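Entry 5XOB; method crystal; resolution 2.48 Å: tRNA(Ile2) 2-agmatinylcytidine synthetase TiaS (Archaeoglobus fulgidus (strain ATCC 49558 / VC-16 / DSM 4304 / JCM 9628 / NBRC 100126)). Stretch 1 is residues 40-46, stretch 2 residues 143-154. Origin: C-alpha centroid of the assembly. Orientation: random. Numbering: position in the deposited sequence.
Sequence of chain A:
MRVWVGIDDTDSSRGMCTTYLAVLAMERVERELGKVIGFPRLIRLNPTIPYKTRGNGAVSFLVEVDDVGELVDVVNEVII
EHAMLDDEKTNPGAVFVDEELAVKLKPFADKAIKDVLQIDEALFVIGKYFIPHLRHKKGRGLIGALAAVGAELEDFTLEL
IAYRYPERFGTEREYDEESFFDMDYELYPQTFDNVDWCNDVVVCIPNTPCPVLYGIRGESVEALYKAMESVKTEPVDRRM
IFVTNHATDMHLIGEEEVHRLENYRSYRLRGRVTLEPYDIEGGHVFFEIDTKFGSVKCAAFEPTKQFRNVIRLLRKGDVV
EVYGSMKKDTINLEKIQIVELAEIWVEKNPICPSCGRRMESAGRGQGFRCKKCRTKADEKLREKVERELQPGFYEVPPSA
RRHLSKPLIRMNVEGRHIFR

Stretch 1 40-46: PRLIRLN
Stretch 2 (143-154) IGALAAVGAELE

One face of a strand packs obliquely against the C-terminal part of a helix in a small, mostly apolar contact, locked at one end by an arginine that bonds to carbonyl oxygens at and just beyond the helix terminus. The strand covers residues 40-44 and enters from earlier in the chain; the helix, also already under way, runs through 143-150. Their axes approach to 8.2 Å, and their N-to-C directions make an angle of 120°, so the two elements run obliquely against each other. The register follows from this: Ile43 CA lies 5.5 Å from Ala148 CA, and Leu45 CA lies 7.5 Å from Gly144 CA, so moving forward along stretch 1 means moving back along the helix.

Strand alternation decides which residues take part. With extended phi/psi values (Arg41 -120/141, Leu42 -115/110, Ile43 -110/107), the CA-to-CB bonds of Arg41 and Ile43 point toward stretch 2 while that of Leu42 points away. Leu45, in the loop after the strand at -107/-173, keeps the alternate spacing and also points toward the helix. On the other side, phi/psi stays helical through Gly150 (-83/-25), then turns extended at Ala151 (-56/123) and Leu153 (-112/95). The Ala151 N to Ala147 O hydrogen bond, 3.1 Å, still carries the helical pattern into the first residue that leaves it.

The close approach in the middle rests on small residues. Ile43, with chi1 and chi2 both m (-55°, -59°), lays CG1 3.7 Å from Ala148 CA and 4.1 Å from Ala148 CB; its CD1 reaches Ala151 CB at 4.0 Å and Leu153 CD1 at 4.2 Å. One isoleucine thus spans the last helical turn and the segment after it. Leu45 (m, t; -48°, 175°) packs one turn earlier, placing CD2 3.7 Å from Ala147 CB and CD1 3.7 Å from Gly144 CA. Leu45 CD1 rests on the Gly144 backbone; an ideal CB on Gly144 would point sideways and lie 3.7 Å from Leu45 CD1, no nearer than CA does.

Arg41 supplies the polar part. Its side chain runs m, t, m (-42°, -160°, -55°) with chi4 at 158°, bringing the guanidinium edge to the end of the helix. Arg41 NH2 donates to Ala148 O at 2.8 Å (157°) and to Ala151 O at 2.9 Å (149°), while Arg41 NH1 donates to the same Ala151 O at 3.0 Å (141°). Both acceptors lie near the guanidinium plane, where its N-H bonds point, although the angles of 141-157° are bent, as suits one oxygen shared by two nitrogens. Ala148 O, in the last turn, lacks its i+4 amide bond, and a cationic donor suits the partial negative charge gathered at a helix C-terminus; Ala151 O belongs to the first residue after the helix. Leu153 (m, t; -60°, -169°) returns toward the strand and sets CG 3.9 Å from Arg41 NH1, joining the arginine's surroundings to the Ile43 cluster.

The two stretches bury 390 Å² in all, with Arg41 and Ile43 the most covered residues.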

# COMPACT_ATOMS: atom_id res chain seq x y z
N PRO A 40 -3.49 7.08 -19.30
CA PRO A 40 -4.51 7.29 -18.30
C PRO A 40 -3.87 7.15 -16.93
O PRO A 40 -2.75 6.66 -16.81
CB PRO A 40 -5.49 6.15 -18.55
CG PRO A 40 -4.61 5.04 -19.02
CD PRO A 40 -3.51 5.69 -19.81
N ARG A 41 -4.59 7.57 -15.90
CA ARG A 41 -4.06 7.55 -14.55
C ARG A 41 -4.95 6.66 -13.69
O ARG A 41 -6.17 6.65 -13.86
CB ARG A 41 -3.98 8.97 -14.00
CG ARG A 41 -3.44 9.97 -15.02
CD ARG A 41 -2.90 11.24 -14.38
NE ARG A 41 -3.91 11.86 -13.51
CZ ARG A 41 -3.64 12.70 -12.51
NH1 ARG A 41 -2.40 13.05 -12.22
NH2 ARG A 41 -4.64 13.18 -11.78
N LEU A 42 -4.32 5.89 -12.81
CA LEU A 42 -5.02 5.05 -11.84
C LEU A 42 -4.70 5.57 -10.44
O LEU A 42 -3.58 5.42 -9.95
CB LEU A 42 -4.55 3.60 -11.97
CG LEU A 42 -5.39 2.50 -11.32
CD1 LEU A 42 -4.50 1.30 -11.04
CD2 LEU A 42 -6.12 2.91 -10.04
N ILE A 43 -5.70 6.16 -9.79
CA ILE A 43 -5.54 6.85 -8.51
C ILE A 43 -6.21 6.08 -7.37
O ILE A 43 -7.43 6.06 -7.28
CB ILE A 43 -6.17 8.27 -8.58
CG1 ILE A 43 -5.58 9.07 -9.76
CG2 ILE A 43 -6.00 9.02 -7.27
CD1 ILE A 43 -4.09 9.28 -9.74
N ARG A 44 -5.42 5.45 -6.51
CA ARG A 44 -5.95 4.81 -5.30
C ARG A 44 -6.27 5.84 -4.21
O ARG A 44 -5.49 6.76 -3.95
CB ARG A 44 -4.96 3.79 -4.73
CG ARG A 44 -4.66 2.63 -5.64
CD ARG A 44 -5.81 1.63 -5.72
NE ARG A 44 -5.47 0.53 -6.62
CZ ARG A 44 -6.30 -0.44 -7.01
NH1 ARG A 44 -7.55 -0.47 -6.59
NH2 ARG A 44 -5.85 -1.38 -7.84
N LEU A 45 -7.41 5.65 -3.55
CA LEU A 45 -7.89 6.59 -2.54
C LEU A 45 -7.71 6.01 -1.15
O LEU A 45 -7.09 4.96 -1.00
CB LEU A 45 -9.35 6.93 -2.81
CG LEU A 45 -9.66 7.30 -4.27
CD1 LEU A 45 -11.15 7.50 -4.43
CD2 LEU A 45 -8.90 8.54 -4.72
N ASN A 46 -8.24 6.70 -0.14
CA ASN A 46 -8.13 6.25 1.24
C ASN A 46 -8.39 4.75 1.31
O ASN A 46 -9.51 4.30 1.09
CB ASN A 46 -9.12 7.00 2.13
CG ASN A 46 -8.87 6.76 3.60
OD1 ASN A 46 -8.29 5.75 3.99
ND2 ASN A 46 -9.29 7.70 4.43
N ILE A 143 -16.99 11.06 -6.25
CA ILE A 143 -15.88 11.35 -5.35
C ILE A 143 -14.58 10.88 -6.00
O ILE A 143 -13.68 11.68 -6.25
CB ILE A 143 -16.06 10.66 -3.98
CG1 ILE A 143 -17.29 11.21 -3.25
CG2 ILE A 143 -14.84 10.86 -3.10
CD1 ILE A 143 -17.81 10.30 -2.15
N GLY A 144 -14.52 9.59 -6.30
CA GLY A 144 -13.37 9.01 -6.99
C GLY A 144 -13.07 9.62 -8.35
O GLY A 144 -11.90 9.86 -8.68
N ALA A 145 -14.12 9.88 -9.14
CA ALA A 145 -13.98 10.51 -10.45
C ALA A 145 -13.30 11.88 -10.34
O ALA A 145 -12.37 12.17 -11.09
CB ALA A 145 -15.34 10.65 -11.13
N LEU A 146 -13.76 12.69 -9.39
CA LEU A 146 -13.15 14.00 -9.14
C LEU A 146 -11.70 13.88 -8.66
O LEU A 146 -10.83 14.66 -9.06
CB LEU A 146 -13.96 14.77 -8.10
CG LEU A 146 -15.29 15.38 -8.55
CD1 LEU A 146 -16.06 15.88 -7.34
CD2 LEU A 146 -15.07 16.51 -9.55
N ALA A 147 -11.46 12.89 -7.79
CA ALA A 147 -10.12 12.66 -7.25
C ALA A 147 -9.13 12.19 -8.31
O ALA A 147 -7.97 12.57 -8.28
CB ALA A 147 -10.19 11.67 -6.10
N ALA A 148 -9.59 11.36 -9.25
CA ALA A 148 -8.72 10.90 -10.32
C ALA A 148 -8.27 12.07 -11.20
O ALA A 148 -7.18 12.05 -11.77
CB ALA A 148 -9.41 9.84 -11.16
N VAL A 149 -9.12 13.08 -11.30
CA VAL A 149 -8.85 14.25 -12.13
C VAL A 149 -7.94 15.26 -11.41
O VAL A 149 -7.04 15.84 -12.03
CB VAL A 149 -10.18 14.91 -12.59
CG1 VAL A 149 -9.95 16.27 -13.24
CG2 VAL A 149 -10.91 14.00 -13.56
N GLY A 150 -8.17 15.46 -10.11
CA GLY A 150 -7.44 16.48 -9.34
C GLY A 150 -6.07 16.07 -8.81
O GLY A 150 -5.21 16.93 -8.58
N ALA A 151 -5.86 14.77 -8.63
CA ALA A 151 -4.68 14.29 -7.93
C ALA A 151 -3.40 14.79 -8.57
O ALA A 151 -3.17 14.57 -9.76
CB ALA A 151 -4.68 12.77 -7.89
N GLU A 152 -2.56 15.47 -7.78
CA GLU A 152 -1.21 15.82 -8.22
C GLU A 152 -0.25 14.70 -7.82
O GLU A 152 -0.22 14.28 -6.67
CB GLU A 152 -0.73 17.13 -7.61
CG GLU A 152 0.76 17.38 -7.85
CD GLU A 152 1.20 18.80 -7.56
OE1 GLU A 152 2.31 18.96 -7.00
OE2 GLU A 152 0.45 19.75 -7.90
N LEU A 153 0.55 14.26 -8.79
CA LEU A 153 1.50 13.17 -8.57
C LEU A 153 2.95 13.66 -8.63
O LEU A 153 3.54 13.77 -9.72
CB LEU A 153 1.28 12.06 -9.60
CG LEU A 153 -0.10 11.38 -9.62
CD1 LEU A 153 -0.05 10.13 -10.49
CD2 LEU A 153 -0.58 11.01 -8.22
N GLU A 154 3.51 13.97 -7.46
CA GLU A 154 4.92 14.32 -7.33
C GLU A 154 5.77 13.09 -7.66
O GLU A 154 6.60 13.10 -8.56
CB GLU A 154 5.23 14.79 -5.90
CG GLU A 154 4.63 16.15 -5.54
CD GLU A 154 5.62 17.30 -5.66
OE1 GLU A 154 5.52 18.24 -4.85
OE2 GLU A 154 6.49 17.26 -6.56